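Peptidyl-prolyl cis-trans isomerase (Hirschia baltica, PDB 5EX2) probably catalyses the cis-trans isomerisation of peptide bonds preceding proline, as a periplasmic cyclophilin that also binds metal ions. Local coordinates at residues Phe98-Thr108 with Phe123-Asp134. Residues are numbered along the deposited sequence; the frame is centred on the assembly and turned at random.
Sequences FRRDPKSIVLT and FYNGFPIETRQD. With MG (magnesium ion), chain C.
With CG anti to the backbone N (chi1 -176°) and a bend at chi3, Arg100 carries its guanidinium to Thr131 and Asp134, where a five-stranded antiparallel sheet, separate from the cyclophilin barrel, is closed over by the loop linking its two outermost strands. One arginine here serves three neighbours at the edge of a single plane. Arg100 NH2 gives a nearly straight bond to Thr131 OG1 (2.9 Å). The same Arg100 NH2 forms a salt bridge to Asp134 OD1 (2.7 Å), which it meets from above the carboxylate; the two planes stand 79° apart. Arg100 NH1 donates to Ile105 O at 2.8 Å, nearly in line with the carbonyl, tying strand 98-100 to the loop. Replacing Arg100 with a methionine would probably leave Asp134 without its cationic mate and the Ile105 carbonyl ungripped. Tyr120 holds the other carboxylate oxygen, OD2, while adjacent Gln133 binds a magnesium ion through OE1.

Leu107 CG lies over one guanidinium face, and Leu107 CD1 packs against Ile129 CG2 and Thr131 CG2, both at 3.7 Å. Further along, Thr108 and Phe123 form an antiparallel hydrogen-bonded pair. Tyr124, whose hydroxyl bonds to Glu42, takes a CH-pi contact: Ile105 CG2 sits 3.6 Å from the ring centroid, 9° off its normal.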
# COMPACT_ATOMS: atom_id res chain seq x y z
N PHE A 98 -3.84 -10.20 -9.42
CA PHE A 98 -5.25 -10.05 -9.70
C PHE A 98 -5.46 -10.06 -11.21
O PHE A 98 -4.53 -9.79 -11.97
CB PHE A 98 -5.83 -8.78 -9.05
CG PHE A 98 -5.29 -7.48 -9.57
CD1 PHE A 98 -4.02 -7.04 -9.22
CD2 PHE A 98 -6.08 -6.65 -10.36
CE1 PHE A 98 -3.55 -5.82 -9.67
CE2 PHE A 98 -5.61 -5.44 -10.81
CZ PHE A 98 -4.34 -5.02 -10.47
N ARG A 99 -6.67 -10.41 -11.61
CA ARG A 99 -7.08 -10.44 -13.01
C ARG A 99 -7.61 -9.06 -13.36
O ARG A 99 -8.67 -8.67 -12.87
CB ARG A 99 -8.16 -11.48 -13.25
CG ARG A 99 -7.79 -12.89 -12.83
CD ARG A 99 -6.65 -13.42 -13.64
NE ARG A 99 -6.99 -13.45 -15.06
CZ ARG A 99 -6.11 -13.71 -16.02
NH1 ARG A 99 -4.86 -13.97 -15.69
NH2 ARG A 99 -6.49 -13.70 -17.31
N ARG A 100 -6.86 -8.33 -14.17
CA ARG A 100 -7.19 -6.96 -14.51
C ARG A 100 -7.80 -6.84 -15.90
O ARG A 100 -7.26 -7.38 -16.87
CB ARG A 100 -5.93 -6.12 -14.39
CG ARG A 100 -6.15 -4.64 -14.62
CD ARG A 100 -4.86 -3.83 -14.50
NE ARG A 100 -3.87 -4.24 -15.49
CZ ARG A 100 -3.77 -3.74 -16.71
NH1 ARG A 100 -4.58 -2.76 -17.11
NH2 ARG A 100 -2.86 -4.22 -17.53
N ASP A 101 -8.92 -6.13 -16.00
CA ASP A 101 -9.53 -5.81 -17.28
C ASP A 101 -8.89 -4.52 -17.80
O ASP A 101 -9.13 -3.45 -17.27
CB ASP A 101 -11.04 -5.62 -17.11
CG ASP A 101 -11.75 -5.26 -18.40
OD1 ASP A 101 -11.09 -5.06 -19.43
OD2 ASP A 101 -13.00 -5.15 -18.36
N PRO A 102 -8.06 -4.62 -18.85
CA PRO A 102 -7.34 -3.44 -19.34
C PRO A 102 -8.23 -2.37 -19.94
O PRO A 102 -7.72 -1.28 -20.23
CB PRO A 102 -6.42 -4.00 -20.42
CG PRO A 102 -6.45 -5.44 -20.29
CD PRO A 102 -7.74 -5.81 -19.65
N LYS A 103 -9.49 -2.69 -20.18
CA LYS A 103 -10.46 -1.72 -20.72
C LYS A 103 -11.10 -0.92 -19.59
O LYS A 103 -11.78 0.09 -19.83
CB LYS A 103 -11.56 -2.41 -21.52
CG LYS A 103 -11.09 -3.28 -22.67
CD LYS A 103 -10.42 -2.48 -23.77
CE LYS A 103 -10.22 -3.33 -25.02
NZ LYS A 103 -9.05 -2.89 -25.82
N SER A 104 -10.93 -1.40 -18.36
CA SER A 104 -11.58 -0.83 -17.20
C SER A 104 -10.59 -0.18 -16.25
O SER A 104 -10.69 1.01 -15.95
CB SER A 104 -12.37 -1.93 -16.49
OG SER A 104 -13.00 -1.47 -15.32
N ILE A 105 -9.60 -0.97 -15.81
CA ILE A 105 -8.54 -0.48 -14.94
C ILE A 105 -7.33 -0.22 -15.82
O ILE A 105 -6.63 -1.14 -16.23
CB ILE A 105 -8.22 -1.47 -13.82
CG1 ILE A 105 -9.41 -1.53 -12.86
CG2 ILE A 105 -6.97 -1.05 -13.06
CD1 ILE A 105 -9.23 -2.50 -11.70
N VAL A 106 -7.15 1.05 -16.17
CA VAL A 106 -6.13 1.48 -17.11
C VAL A 106 -4.93 2.02 -16.36
O VAL A 106 -5.06 2.89 -15.50
CB VAL A 106 -6.67 2.55 -18.06
CG1 VAL A 106 -5.60 3.02 -19.04
CG2 VAL A 106 -7.89 2.03 -18.82
N LEU A 107 -3.77 1.49 -16.66
CA LEU A 107 -2.55 1.95 -16.05
C LEU A 107 -2.02 3.17 -16.75
O LEU A 107 -2.04 3.26 -17.97
CB LEU A 107 -1.48 0.87 -16.08
CG LEU A 107 -1.90 -0.50 -15.54
CD1 LEU A 107 -0.68 -1.40 -15.47
CD2 LEU A 107 -2.53 -0.36 -14.19
N THR A 108 -1.54 4.11 -15.97
CA THR A 108 -0.78 5.23 -16.48
C THR A 108 0.65 4.75 -16.63
O THR A 108 1.29 4.36 -15.66
CB THR A 108 -0.84 6.44 -15.54
OG1 THR A 108 -2.19 6.92 -15.47
CG2 THR A 108 0.10 7.56 -15.99
N PHE A 123 0.96 3.05 -13.05
CA PHE A 123 0.22 3.43 -11.85
C PHE A 123 -1.27 3.35 -12.07
O PHE A 123 -1.78 3.68 -13.15
CB PHE A 123 0.57 4.85 -11.44
CG PHE A 123 2.02 5.07 -11.07
CD1 PHE A 123 2.47 4.85 -9.78
CD2 PHE A 123 2.92 5.52 -12.02
CE1 PHE A 123 3.81 5.08 -9.45
CE2 PHE A 123 4.26 5.75 -11.70
CZ PHE A 123 4.69 5.54 -10.41
N TYR A 124 -1.97 2.97 -11.01
CA TYR A 124 -3.42 3.05 -10.98
C TYR A 124 -3.82 3.52 -9.60
O TYR A 124 -3.48 2.88 -8.61
CB TYR A 124 -4.06 1.70 -11.27
CG TYR A 124 -5.55 1.70 -11.02
CD1 TYR A 124 -6.43 2.34 -11.88
CD2 TYR A 124 -6.08 1.07 -9.92
CE1 TYR A 124 -7.79 2.35 -11.64
CE2 TYR A 124 -7.44 1.07 -9.66
CZ TYR A 124 -8.29 1.71 -10.52
OH TYR A 124 -9.64 1.71 -10.27
N ASN A 125 -4.53 4.64 -9.54
CA ASN A 125 -5.00 5.18 -8.26
C ASN A 125 -3.88 5.36 -7.27
O ASN A 125 -4.06 5.21 -6.06
CB ASN A 125 -6.08 4.27 -7.68
CG ASN A 125 -7.45 4.64 -8.17
OD1 ASN A 125 -7.60 5.45 -9.07
ND2 ASN A 125 -8.47 4.05 -7.56
N GLY A 126 -2.70 5.70 -7.78
CA GLY A 126 -1.55 5.96 -6.94
C GLY A 126 -0.82 4.71 -6.48
O GLY A 126 0.18 4.81 -5.77
N PHE A 127 -1.33 3.54 -6.86
CA PHE A 127 -0.66 2.29 -6.54
C PHE A 127 0.24 1.90 -7.69
O PHE A 127 -0.14 2.04 -8.86
CB PHE A 127 -1.66 1.16 -6.29
CG PHE A 127 -2.61 1.44 -5.13
CD1 PHE A 127 -2.18 1.29 -3.82
CD2 PHE A 127 -3.92 1.85 -5.34
CE1 PHE A 127 -3.03 1.53 -2.75
CE2 PHE A 127 -4.76 2.10 -4.26
CZ PHE A 127 -4.32 1.93 -2.98
N PRO A 128 1.44 1.39 -7.39
CA PRO A 128 2.29 0.87 -8.45
C PRO A 128 1.73 -0.46 -8.91
O PRO A 128 1.28 -1.27 -8.09
CB PRO A 128 3.65 0.74 -7.77
CG PRO A 128 3.30 0.42 -6.34
CD PRO A 128 2.04 1.19 -6.06
N ILE A 129 1.78 -0.71 -10.21
CA ILE A 129 1.22 -1.91 -10.79
C ILE A 129 2.21 -2.45 -11.81
O ILE A 129 2.82 -1.67 -12.54
CB ILE A 129 -0.14 -1.65 -11.49
CG1 ILE A 129 -1.14 -1.00 -10.53
CG2 ILE A 129 -0.69 -2.94 -12.09
CD1 ILE A 129 -1.64 -1.92 -9.44
N GLU A 130 2.40 -3.76 -11.82
CA GLU A 130 3.13 -4.44 -12.89
C GLU A 130 2.17 -5.41 -13.54
O GLU A 130 1.28 -5.97 -12.91
CB GLU A 130 4.38 -5.17 -12.35
CG GLU A 130 5.20 -5.80 -13.44
CD GLU A 130 6.54 -6.30 -12.97
OE1 GLU A 130 6.73 -6.50 -11.75
OE2 GLU A 130 7.41 -6.48 -13.83
N THR A 131 2.33 -5.61 -14.84
CA THR A 131 1.33 -6.35 -15.57
C THR A 131 1.90 -7.10 -16.74
O THR A 131 2.88 -6.67 -17.33
CB THR A 131 0.23 -5.40 -16.07
OG1 THR A 131 -0.86 -6.14 -16.62
CG2 THR A 131 0.76 -4.39 -17.09
N ARG A 132 1.27 -8.23 -17.04
CA ARG A 132 1.42 -8.86 -18.35
C ARG A 132 0.76 -7.94 -19.38
O ARG A 132 -0.00 -7.04 -19.05
CB ARG A 132 0.81 -10.26 -18.34
CG ARG A 132 1.36 -11.15 -17.24
CD ARG A 132 2.84 -11.41 -17.40
NE ARG A 132 3.11 -12.29 -18.53
CZ ARG A 132 4.32 -12.71 -18.89
NH1 ARG A 132 5.39 -12.35 -18.19
NH2 ARG A 132 4.45 -13.51 -19.93
N GLN A 133 1.10 -8.14 -20.64
CA GLN A 133 0.68 -7.19 -21.66
C GLN A 133 -0.82 -7.19 -21.89
O GLN A 133 -1.46 -8.24 -21.96
CB GLN A 133 1.41 -7.50 -22.97
CG GLN A 133 2.84 -7.04 -22.93
CD GLN A 133 2.99 -5.54 -22.90
OE1 GLN A 133 2.02 -4.79 -23.10
NE2 GLN A 133 4.20 -5.08 -22.67
N ASP A 134 -1.38 -6.00 -22.06
CA ASP A 134 -2.82 -5.82 -22.21
C ASP A 134 -3.37 -6.55 -23.42
O ASP A 134 -4.53 -6.97 -23.43
CB ASP A 134 -3.14 -4.33 -22.30
CG ASP A 134 -2.54 -3.55 -21.16
OD1 ASP A 134 -3.19 -3.43 -20.11
OD2 ASP A 134 -1.40 -3.07 -21.31
MG MG C . 1.19 -3.36 -24.80
O HOH W 1 -4.37 5.41 -14.55
O HOH W 2 -3.15 -0.23 -18.97
O HOH W 3 2.91 -4.28 -26.07
O HOH W 4 1.25 -1.57 -26.23
O HOH W 5 -0.55 -2.39 -23.36